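Clostripain-related protein (PDB 6N9J) probably hydrolyses peptide bonds as a secreted C11 (clostripain-family) cysteine protease, and is held here in complex with an irreversible peptide inhibitor. Local coordinates at residues A[10-15]-A[100-105]; A[46-51]-A[198-203]; A[91-96]-A[144-149]; A[150-155]-A[175-180]. All blocks are in the same frame, centred on the assembly; numbering follows the deposited sequence.

The chain opens contact 1 with the strand at 10-15 and contact 2 with the neighbouring strand at 46-51. Helix 86-99 then opens contact 3 at 91-96. Contact 1 closes at 100-105, so it crosses both contact 2 and contact 3. Contact 3 closes at 144-149, joining helix 86-99 to the end of helix 140-146 and the residues after it, on one side of the sheet. Contact 4 follows it in series, from 150-155 to 175-180, and ties the approach to strand 155-159 to that of strand 178-181. Contact 2 closes last, at 198-203, where the end of helix 193-200 reaches back to the sheet. Contacts 3 and 4 are both nested inside its loop.

Contact 1. Residues A[10-15]-A[100-105]; sequences SRTVLV and YPADSY
Arg11 lies beside Ser104, and Thr12 beside Tyr105, where strand 9-18 runs beside the lead-in to strand 105-110. The two strands are parallel neighbours in the central sheet, and helix 86-99 leads into the second. Two backbone bonds set this register: Ser104 N to Ser10 O, 2.9 Å, and Thr12 N to Ser104 O, 3.2 Å.

Two of the three side-chain bonds involve Ser104 OG. It is placed between its own backbone N and carbonyl carbon (chi1 62°). There it donates to Ser10 O at 3.1 Å and accepts from Arg11 NE at 2.9 Å. The Arg11 bond is nearly straight (165°), and OG lies at the edge of the guanidinium, close to its plane. Beyond it, Arg11 NH1 bonds to the carbonyls of Leu200 and Ala202. On the other face of the strand pair, Thr12 OG1 donates to Tyr100 O at 2.7 Å, from above the carbonyl plane. The same hydroxyl also bonds Asn47 ND2.

Packing is slighter. Ala102 CB sits 3.6 Å from Thr12 OG1.

The chemistry is therefore mainly polar. Ser10 O is gripped by two donors from one serine, and hydroxyls link the loop to strand 9-18.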
# COMPACT_ATOMS: atom_id res chain seq x y z
N SER A 10 20.70 12.06 3.22
CA SER A 10 20.87 10.79 2.53
C SER A 10 19.49 10.37 2.02
O SER A 10 19.37 9.90 0.89
CB SER A 10 21.48 9.73 3.45
OG SER A 10 20.60 9.41 4.52
N ARG A 11 18.45 10.58 2.81
CA ARG A 11 17.10 10.23 2.39
C ARG A 11 16.01 11.14 2.95
O ARG A 11 16.07 11.57 4.10
CB ARG A 11 16.78 8.77 2.76
CG ARG A 11 15.47 8.25 2.18
CD ARG A 11 15.27 6.77 2.46
NE ARG A 11 16.37 5.97 1.93
CZ ARG A 11 16.75 4.80 2.43
NH1 ARG A 11 16.11 4.28 3.47
NH2 ARG A 11 17.77 4.15 1.89
N THR A 12 15.02 11.43 2.11
CA THR A 12 13.79 12.09 2.50
C THR A 12 12.60 11.14 2.32
O THR A 12 12.33 10.69 1.21
CB THR A 12 13.54 13.37 1.68
OG1 THR A 12 14.55 14.35 1.96
CG2 THR A 12 12.18 13.96 2.00
N VAL A 13 11.90 10.84 3.41
CA VAL A 13 10.67 10.07 3.33
C VAL A 13 9.49 10.95 3.68
O VAL A 13 9.49 11.59 4.74
CB VAL A 13 10.67 8.83 4.27
CG1 VAL A 13 9.33 8.06 4.15
CG2 VAL A 13 11.84 7.92 3.95
N LEU A 14 8.51 10.99 2.79
CA LEU A 14 7.27 11.69 3.03
C LEU A 14 6.17 10.72 3.48
O LEU A 14 5.87 9.75 2.79
CB LEU A 14 6.82 12.43 1.77
CG LEU A 14 5.40 13.03 1.80
CD1 LEU A 14 5.32 14.15 2.86
CD2 LEU A 14 5.01 13.57 0.43
N VAL A 15 5.57 10.98 4.65
CA VAL A 15 4.36 10.25 5.03
C VAL A 15 3.13 11.07 4.66
O VAL A 15 2.92 12.17 5.20
CB VAL A 15 4.31 9.93 6.52
CG1 VAL A 15 3.05 9.10 6.84
CG2 VAL A 15 5.56 9.21 6.94
N TYR A 100 13.56 19.67 0.68
CA TYR A 100 14.44 18.65 1.24
C TYR A 100 14.88 17.62 0.21
O TYR A 100 14.45 16.47 0.23
CB TYR A 100 13.75 17.99 2.45
CG TYR A 100 13.54 18.99 3.56
CD1 TYR A 100 14.56 19.29 4.45
CD2 TYR A 100 12.35 19.69 3.67
CE1 TYR A 100 14.39 20.23 5.44
CE2 TYR A 100 12.17 20.64 4.65
CZ TYR A 100 13.18 20.90 5.54
OH TYR A 100 12.99 21.84 6.52
N PRO A 101 15.76 18.05 -0.71
CA PRO A 101 16.37 17.11 -1.65
C PRO A 101 17.23 16.09 -0.90
O PRO A 101 17.70 16.38 0.21
CB PRO A 101 17.25 18.00 -2.55
CG PRO A 101 16.90 19.41 -2.20
CD PRO A 101 16.37 19.39 -0.81
N ALA A 102 17.44 14.92 -1.49
CA ALA A 102 18.26 13.91 -0.86
C ALA A 102 18.84 12.96 -1.90
O ALA A 102 18.53 13.07 -3.09
CB ALA A 102 17.45 13.13 0.18
N ASP A 103 19.68 12.04 -1.46
CA ASP A 103 20.24 11.06 -2.38
C ASP A 103 19.23 9.95 -2.72
O ASP A 103 19.31 9.34 -3.78
CB ASP A 103 21.52 10.47 -1.80
CG ASP A 103 22.59 11.51 -1.62
OD1 ASP A 103 22.76 12.35 -2.55
OD2 ASP A 103 23.25 11.51 -0.56
N SER A 104 18.30 9.69 -1.81
CA SER A 104 17.26 8.69 -2.05
C SER A 104 15.93 9.14 -1.46
O SER A 104 15.89 10.02 -0.60
CB SER A 104 17.67 7.33 -1.47
OG SER A 104 17.82 7.42 -0.07
N TYR A 105 14.84 8.54 -1.93
CA TYR A 105 13.50 8.97 -1.54
C TYR A 105 12.56 7.79 -1.25
O TYR A 105 12.66 6.73 -1.87
CB TYR A 105 12.88 9.83 -2.63
CG TYR A 105 13.66 11.09 -2.93
CD1 TYR A 105 13.43 12.25 -2.21
CD2 TYR A 105 14.62 11.12 -3.94
CE1 TYR A 105 14.14 13.42 -2.47
CE2 TYR A 105 15.33 12.28 -4.23
CZ TYR A 105 15.08 13.43 -3.49
OH TYR A 105 15.78 14.59 -3.75

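Contact 2. Residues A[46-51]-A[198-203]; sequences NNLLVY and PALFAV
Phe201 turns the edge of its ring to strand 46-53, between Asn46 and Leu48. Its CG is anti to the carbonyl carbon (chi1 -59°), and the ring runs toward the strand. Phe201 CD1 lies 3.6 Å from Asn46 CB. At the far end, Phe201 CZ lies 3.6 Å from Leu48 CB. The Leu48 side chain crosses the ring at about a right angle, with CB at the ring edge. Between these two contacts the backbone passes the same edge, where Asn47 O is 3.7 Å from Phe201 CE1.

Asn46 and Phe201 slide past each other in opposite directions, with amide and ring planes 42° apart. Leu48 takes a different first torsion from Asn46: its CG is anti to the backbone N (chi1 -178°). Leu48 CD1 meets Leu200 CD1 at 4.0 Å, and the two leucines cross at about a right angle. Leu200 CB covers part of one face of the Phe201 ring.

A water donates to Phe201 O at 2.8 Å and to Asn46 OD1 at 3.3 Å.

The end of helix 193-200 thus packs on the central sheet, as in an alpha/beta fold, mostly by apolar contact, with water and Arg11 of strand 9-18 serving nearby carbonyls.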
# COMPACT_ATOMS: atom_id res chain seq x y z
N ASN A 46 18.73 12.52 7.54
CA ASN A 46 17.46 11.89 7.23
C ASN A 46 16.29 12.83 7.49
O ASN A 46 16.16 13.40 8.57
CB ASN A 46 17.30 10.61 8.05
CG ASN A 46 18.42 9.61 7.81
OD1 ASN A 46 18.67 9.21 6.68
ND2 ASN A 46 19.11 9.21 8.88
N ASN A 47 15.43 13.00 6.48
CA ASN A 47 14.28 13.88 6.60
C ASN A 47 12.95 13.13 6.60
O ASN A 47 12.53 12.58 5.58
CB ASN A 47 14.28 14.92 5.47
CG ASN A 47 15.65 15.54 5.25
OD1 ASN A 47 16.14 16.32 6.08
ND2 ASN A 47 16.26 15.22 4.13
N LEU A 48 12.28 13.11 7.74
CA LEU A 48 10.93 12.56 7.83
C LEU A 48 9.90 13.69 7.73
O LEU A 48 9.75 14.48 8.66
CB LEU A 48 10.75 11.78 9.14
CG LEU A 48 9.37 11.11 9.31
CD1 LEU A 48 9.10 10.10 8.19
CD2 LEU A 48 9.32 10.45 10.69
N LEU A 49 9.21 13.76 6.60
CA LEU A 49 8.19 14.76 6.35
C LEU A 49 6.80 14.14 6.49
O LEU A 49 6.60 12.97 6.18
CB LEU A 49 8.36 15.38 4.95
CG LEU A 49 9.41 16.50 4.79
CD1 LEU A 49 10.74 16.22 5.46
CD2 LEU A 49 9.66 16.81 3.32
N VAL A 50 5.84 14.90 7.00
CA VAL A 50 4.49 14.39 7.16
C VAL A 50 3.50 15.43 6.66
O VAL A 50 3.47 16.57 7.16
CB VAL A 50 4.16 14.04 8.64
CG1 VAL A 50 2.79 13.39 8.75
CG2 VAL A 50 5.22 13.15 9.26
N TYR A 51 2.72 15.04 5.65
CA TYR A 51 1.56 15.81 5.22
C TYR A 51 0.32 15.23 5.89
O TYR A 51 -0.03 14.08 5.66
CB TYR A 51 1.39 15.80 3.70
CG TYR A 51 0.06 16.40 3.28
CD1 TYR A 51 -0.11 17.77 3.20
CD2 TYR A 51 -1.03 15.58 2.98
CE1 TYR A 51 -1.33 18.32 2.83
CE2 TYR A 51 -2.25 16.12 2.61
CZ TYR A 51 -2.39 17.49 2.53
OH TYR A 51 -3.61 18.03 2.16
N PRO A 198 12.36 4.06 11.82
CA PRO A 198 13.78 3.83 11.56
C PRO A 198 14.03 2.92 10.34
O PRO A 198 15.03 3.10 9.65
CB PRO A 198 14.28 3.15 12.85
CG PRO A 198 13.28 3.53 13.90
CD PRO A 198 11.96 3.60 13.17
N ALA A 199 13.12 1.99 10.06
CA ALA A 199 13.28 1.11 8.90
C ALA A 199 13.10 1.89 7.59
O ALA A 199 13.69 1.53 6.57
CB ALA A 199 12.29 -0.07 8.97
N LEU A 200 12.31 2.96 7.61
CA LEU A 200 12.15 3.83 6.44
C LEU A 200 13.49 4.45 6.00
O LEU A 200 13.65 4.84 4.84
CB LEU A 200 11.16 4.96 6.73
CG LEU A 200 9.70 4.77 7.15
CD1 LEU A 200 9.11 6.14 7.52
CD2 LEU A 200 8.88 4.13 6.04
N PHE A 201 14.43 4.54 6.94
CA PHE A 201 15.72 5.18 6.69
C PHE A 201 16.87 4.19 6.75
O PHE A 201 18.03 4.59 6.78
CB PHE A 201 15.97 6.33 7.69
CG PHE A 201 14.92 7.40 7.65
CD1 PHE A 201 14.91 8.35 6.65
CD2 PHE A 201 13.93 7.46 8.63
CE1 PHE A 201 13.94 9.35 6.62
CE2 PHE A 201 12.94 8.44 8.60
CZ PHE A 201 12.95 9.39 7.59
N ALA A 202 16.53 2.90 6.78
CA ALA A 202 17.54 1.86 6.75
C ALA A 202 18.39 2.02 5.51
O ALA A 202 17.87 2.23 4.42
CB ALA A 202 16.91 0.48 6.79
N VAL A 203 19.70 1.96 5.69
CA VAL A 203 20.62 2.08 4.58
C VAL A 203 20.57 0.83 3.69
O VAL A 203 20.68 0.92 2.47
CB VAL A 203 22.04 2.33 5.09
CG1 VAL A 203 23.05 1.41 4.39
CG2 VAL A 203 22.40 3.80 4.94
O HOH W 1 18.68 6.50 4.87

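Contact 3. Residues A[91-96]-A[144-149]; sequences NVFTTA and NEALSV
Phe93 is the bump of this contact. Its ring projects from helix 86-99 into a shallow hollow made by Ala146, Leu147 and Val149. Its CB points toward 144-149, and CG is anti to the carbonyl carbon (chi1 -75°), which starts the ring out from its helix toward Ala146. The ring enters edge first. Phe93 CD2 lies 3.6 Å from Ala146 O, which is near the ring plane. The carbonyl therefore meets the rim of the ring, not its face.

The walls of the hollow are apolar. Ala146 CB is 4.2 Å from Phe93 CE2. Leu147 starts out pointing away from the other helix, but its end returns: CD2 comes within 4.0 Å of Phe93 CE2, obliquely to the ring. Val149 closes the hollow near the root of the phenylalanine, with CG2 4.2 Å from Phe93 CB.

The same Val149 methyl fills the angle between Phe93 and the next residue. Val149 CG2 is 4.0 Å from Thr94 OG1, and the two side chains cross at about a right angle. The threonine hydroxyl has its polar partner within its own helix, the carbonyl of Lys90. At the outer margin Glu145 forms a salt bridge with the Lys90 amino group.

The contact joins helix 86-99 to the end of helix 140-146 and the residues just after it, on the same side of the central sheet. Beneath it, Phe93 also packs on Leu14 of strand 9-18, while Val92 and Ala96 rest on strand 46-53. Leu147 continues inward to Phe153, in the loop that leads to strand 155-159.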
# COMPACT_ATOMS: atom_id res chain seq x y z
N ASN A 91 1.21 19.52 -5.64
CA ASN A 91 1.74 20.68 -4.91
C ASN A 91 2.45 20.25 -3.63
O ASN A 91 3.54 20.75 -3.31
CB ASN A 91 0.62 21.68 -4.60
CG ASN A 91 1.12 22.91 -3.84
OD1 ASN A 91 0.95 23.01 -2.62
ND2 ASN A 91 1.72 23.85 -4.56
N VAL A 92 1.84 19.31 -2.90
CA VAL A 92 2.47 18.78 -1.70
C VAL A 92 3.83 18.17 -2.03
O VAL A 92 4.82 18.45 -1.36
CB VAL A 92 1.60 17.72 -1.01
CG1 VAL A 92 2.36 17.07 0.14
CG2 VAL A 92 0.30 18.34 -0.54
N PHE A 93 3.85 17.32 -3.07
CA PHE A 93 5.08 16.67 -3.52
C PHE A 93 6.17 17.67 -3.89
O PHE A 93 7.30 17.56 -3.45
CB PHE A 93 4.82 15.80 -4.76
CG PHE A 93 4.12 14.50 -4.47
CD1 PHE A 93 3.99 14.02 -3.18
CD2 PHE A 93 3.59 13.74 -5.51
CE1 PHE A 93 3.35 12.82 -2.92
CE2 PHE A 93 2.94 12.54 -5.26
CZ PHE A 93 2.82 12.08 -3.96
N THR A 94 5.82 18.62 -4.75
CA THR A 94 6.75 19.59 -5.28
C THR A 94 7.42 20.36 -4.16
O THR A 94 8.63 20.54 -4.15
CB THR A 94 6.05 20.55 -6.25
OG1 THR A 94 5.59 19.82 -7.39
CG2 THR A 94 7.00 21.64 -6.71
N THR A 95 6.61 20.79 -3.19
CA THR A 95 7.11 21.51 -2.03
C THR A 95 8.01 20.65 -1.15
O THR A 95 9.09 21.08 -0.74
CB THR A 95 5.94 22.03 -1.16
OG1 THR A 95 5.09 22.87 -1.95
CG2 THR A 95 6.45 22.82 0.02
N ALA A 96 7.55 19.44 -0.86
CA ALA A 96 8.25 18.55 0.05
C ALA A 96 9.67 18.22 -0.43
O ALA A 96 10.62 18.29 0.35
CB ALA A 96 7.46 17.26 0.23
N ASN A 144 -0.65 7.90 -10.59
CA ASN A 144 0.55 7.77 -11.41
C ASN A 144 0.94 9.10 -12.04
O ASN A 144 2.11 9.36 -12.31
CB ASN A 144 0.35 6.71 -12.50
CG ASN A 144 1.66 6.25 -13.11
OD1 ASN A 144 2.68 6.20 -12.43
ND2 ASN A 144 1.63 5.90 -14.39
N GLU A 145 -0.05 9.94 -12.29
CA GLU A 145 0.20 11.27 -12.83
C GLU A 145 0.78 12.20 -11.76
O GLU A 145 1.68 12.99 -12.04
CB GLU A 145 -1.08 11.87 -13.42
CG GLU A 145 -0.98 13.35 -13.81
CD GLU A 145 0.15 13.64 -14.80
OE1 GLU A 145 0.48 12.73 -15.60
OE2 GLU A 145 0.70 14.76 -14.79
N ALA A 146 0.27 12.10 -10.54
CA ALA A 146 0.79 12.94 -9.46
C ALA A 146 2.23 12.55 -9.19
O ALA A 146 3.11 13.39 -9.11
CB ALA A 146 -0.06 12.83 -8.21
N LEU A 147 2.47 11.24 -9.10
CA LEU A 147 3.81 10.72 -8.89
C LEU A 147 4.82 11.16 -9.96
O LEU A 147 6.03 11.05 -9.77
CB LEU A 147 3.76 9.19 -8.82
CG LEU A 147 3.23 8.60 -7.52
CD1 LEU A 147 3.04 7.10 -7.70
CD2 LEU A 147 4.17 8.86 -6.38
N SER A 148 4.32 11.67 -11.09
CA SER A 148 5.19 12.03 -12.21
C SER A 148 6.03 13.27 -11.94
O SER A 148 7.06 13.47 -12.57
CB SER A 148 4.36 12.24 -13.49
OG SER A 148 3.79 13.54 -13.53
N VAL A 149 5.58 14.12 -11.02
CA VAL A 149 6.32 15.33 -10.65
C VAL A 149 7.21 15.06 -9.45
O VAL A 149 7.97 15.93 -9.02
CB VAL A 149 5.38 16.51 -10.30
CG1 VAL A 149 4.36 16.75 -11.40
CG2 VAL A 149 4.70 16.27 -8.96

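Contact 4. Residues A[150-155]-A[175-180]; sequences APHFDF and RADYFI
His152 reaches across to Asp177, and its NE2 donates to Asp177 OD1 at 2.9 Å. The bond is almost straight (175°) and lies in the imidazole plane, but it meets the carboxylate from above its plane. The two planes are 63° apart. His152 CG is anti to the backbone N (chi1 178°), which starts the ring off beside the carbonyl carbon. The donated proton would help stabilise the Asp177 carboxylate, which has a like charge nearby: Asp154 OD1 is 4.3 Å from Asp177 OD2. That closeness may raise the pKa of one of the two.

Two backbone bonds run alongside: Phe153 N to Arg175 O, 3.1 Å, and Asp177 N to Phe153 O, 3.0 Å. They flank Ala176 and make a single bridge between it and Phe153.

Packing lies further out. Ala176 CB touches Phe153 CB at 4.0 Å. Asp154 O sits at the edge of the Tyr178 ring, 3.3 Å from CD2. Phe155 CB meets Ile180 CD1 at 3.7 Å, the two side chains crossing obliquely.

The contact lies where two parallel strands, 155-159 and 178-181, begin side by side in the central sheet. Strand 105-110 flanks the first and strand 239-244 the second. Phe155, Tyr178 and Ile180 rest on helix 206-221.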
# COMPACT_ATOMS: atom_id res chain seq x y z
N ALA A 150 7.10 13.86 -8.90
CA ALA A 150 7.88 13.45 -7.74
C ALA A 150 9.19 12.82 -8.18
O ALA A 150 9.34 12.42 -9.34
CB ALA A 150 7.07 12.47 -6.89
N PRO A 151 10.17 12.73 -7.27
CA PRO A 151 11.37 11.95 -7.59
C PRO A 151 11.06 10.46 -7.69
O PRO A 151 9.98 10.00 -7.27
CB PRO A 151 12.28 12.23 -6.40
CG PRO A 151 11.33 12.58 -5.28
CD PRO A 151 10.25 13.35 -5.94
N HIS A 152 11.99 9.70 -8.26
CA HIS A 152 11.85 8.25 -8.30
C HIS A 152 12.11 7.71 -6.90
O HIS A 152 13.09 8.09 -6.26
CB HIS A 152 12.81 7.64 -9.32
CG HIS A 152 12.73 6.14 -9.39
ND1 HIS A 152 11.67 5.48 -9.98
CD2 HIS A 152 13.56 5.18 -8.91
CE1 HIS A 152 11.86 4.17 -9.87
NE2 HIS A 152 13.00 3.97 -9.23
N PHE A 153 11.24 6.82 -6.42
CA PHE A 153 11.36 6.33 -5.05
C PHE A 153 12.08 5.00 -4.93
O PHE A 153 11.91 4.09 -5.75
CB PHE A 153 9.98 6.21 -4.41
CG PHE A 153 9.27 7.53 -4.24
CD1 PHE A 153 9.65 8.39 -3.22
CD2 PHE A 153 8.22 7.89 -5.07
CE1 PHE A 153 8.99 9.61 -3.05
CE2 PHE A 153 7.56 9.09 -4.91
CZ PHE A 153 7.96 9.96 -3.89
N ASP A 154 12.90 4.88 -3.88
CA ASP A 154 13.43 3.59 -3.48
C ASP A 154 12.28 2.66 -3.09
O ASP A 154 12.34 1.45 -3.35
CB ASP A 154 14.42 3.74 -2.33
CG ASP A 154 15.73 4.41 -2.75
OD1 ASP A 154 15.74 5.10 -3.80
OD2 ASP A 154 16.75 4.23 -2.05
N PHE A 155 11.24 3.21 -2.47
CA PHE A 155 10.09 2.40 -2.07
C PHE A 155 8.82 3.21 -1.91
O PHE A 155 8.84 4.41 -1.61
CB PHE A 155 10.38 1.66 -0.75
CG PHE A 155 10.55 2.58 0.43
CD1 PHE A 155 9.45 3.05 1.12
CD2 PHE A 155 11.82 2.96 0.84
CE1 PHE A 155 9.60 3.91 2.19
CE2 PHE A 155 11.98 3.82 1.93
CZ PHE A 155 10.87 4.29 2.60
N ARG A 175 7.55 4.18 -11.01
CA ARG A 175 7.58 5.22 -9.98
C ARG A 175 8.43 4.84 -8.77
O ARG A 175 8.86 5.72 -8.02
CB ARG A 175 6.17 5.55 -9.51
CG ARG A 175 5.28 6.09 -10.61
CD ARG A 175 5.92 7.30 -11.25
NE ARG A 175 5.05 7.86 -12.27
CZ ARG A 175 5.48 8.52 -13.34
NH1 ARG A 175 4.60 8.99 -14.21
NH2 ARG A 175 6.78 8.72 -13.53
N ALA A 176 8.64 3.54 -8.56
CA ALA A 176 9.41 3.08 -7.42
C ALA A 176 10.12 1.75 -7.69
O ALA A 176 9.69 1.00 -8.58
CB ALA A 176 8.52 2.94 -6.21
N ASP A 177 11.17 1.47 -6.93
CA ASP A 177 11.86 0.19 -7.03
C ASP A 177 11.16 -0.92 -6.26
O ASP A 177 11.29 -2.09 -6.60
CB ASP A 177 13.30 0.32 -6.54
CG ASP A 177 14.11 1.32 -7.34
OD1 ASP A 177 13.96 1.35 -8.58
OD2 ASP A 177 14.87 2.10 -6.73
N TYR A 178 10.43 -0.58 -5.21
CA TYR A 178 9.78 -1.58 -4.37
C TYR A 178 8.43 -1.09 -3.87
O TYR A 178 8.26 0.09 -3.59
CB TYR A 178 10.67 -1.96 -3.18
CG TYR A 178 12.01 -2.52 -3.58
CD1 TYR A 178 12.18 -3.88 -3.80
CD2 TYR A 178 13.12 -1.68 -3.76
CE1 TYR A 178 13.41 -4.40 -4.18
CE2 TYR A 178 14.36 -2.19 -4.15
CZ TYR A 178 14.49 -3.56 -4.37
OH TYR A 178 15.70 -4.11 -4.75
N PHE A 179 7.49 -2.02 -3.74
CA PHE A 179 6.16 -1.73 -3.24
C PHE A 179 5.87 -2.59 -2.01
O PHE A 179 5.97 -3.81 -2.08
CB PHE A 179 5.09 -1.99 -4.31
CG PHE A 179 5.09 -0.99 -5.43
CD1 PHE A 179 5.95 -1.14 -6.52
CD2 PHE A 179 4.25 0.11 -5.39
CE1 PHE A 179 5.96 -0.22 -7.54
CE2 PHE A 179 4.25 1.04 -6.42
CZ PHE A 179 5.11 0.88 -7.49
N ILE A 180 5.50 -1.95 -0.91
CA ILE A 180 5.18 -2.67 0.31
C ILE A 180 3.70 -2.49 0.62
O ILE A 180 3.21 -1.36 0.73
CB ILE A 180 6.05 -2.21 1.52
CG1 ILE A 180 7.54 -2.22 1.18
CG2 ILE A 180 5.81 -3.09 2.73
CD1 ILE A 180 8.07 -0.84 0.78
O HOH W 2 8.02 8.73 -8.71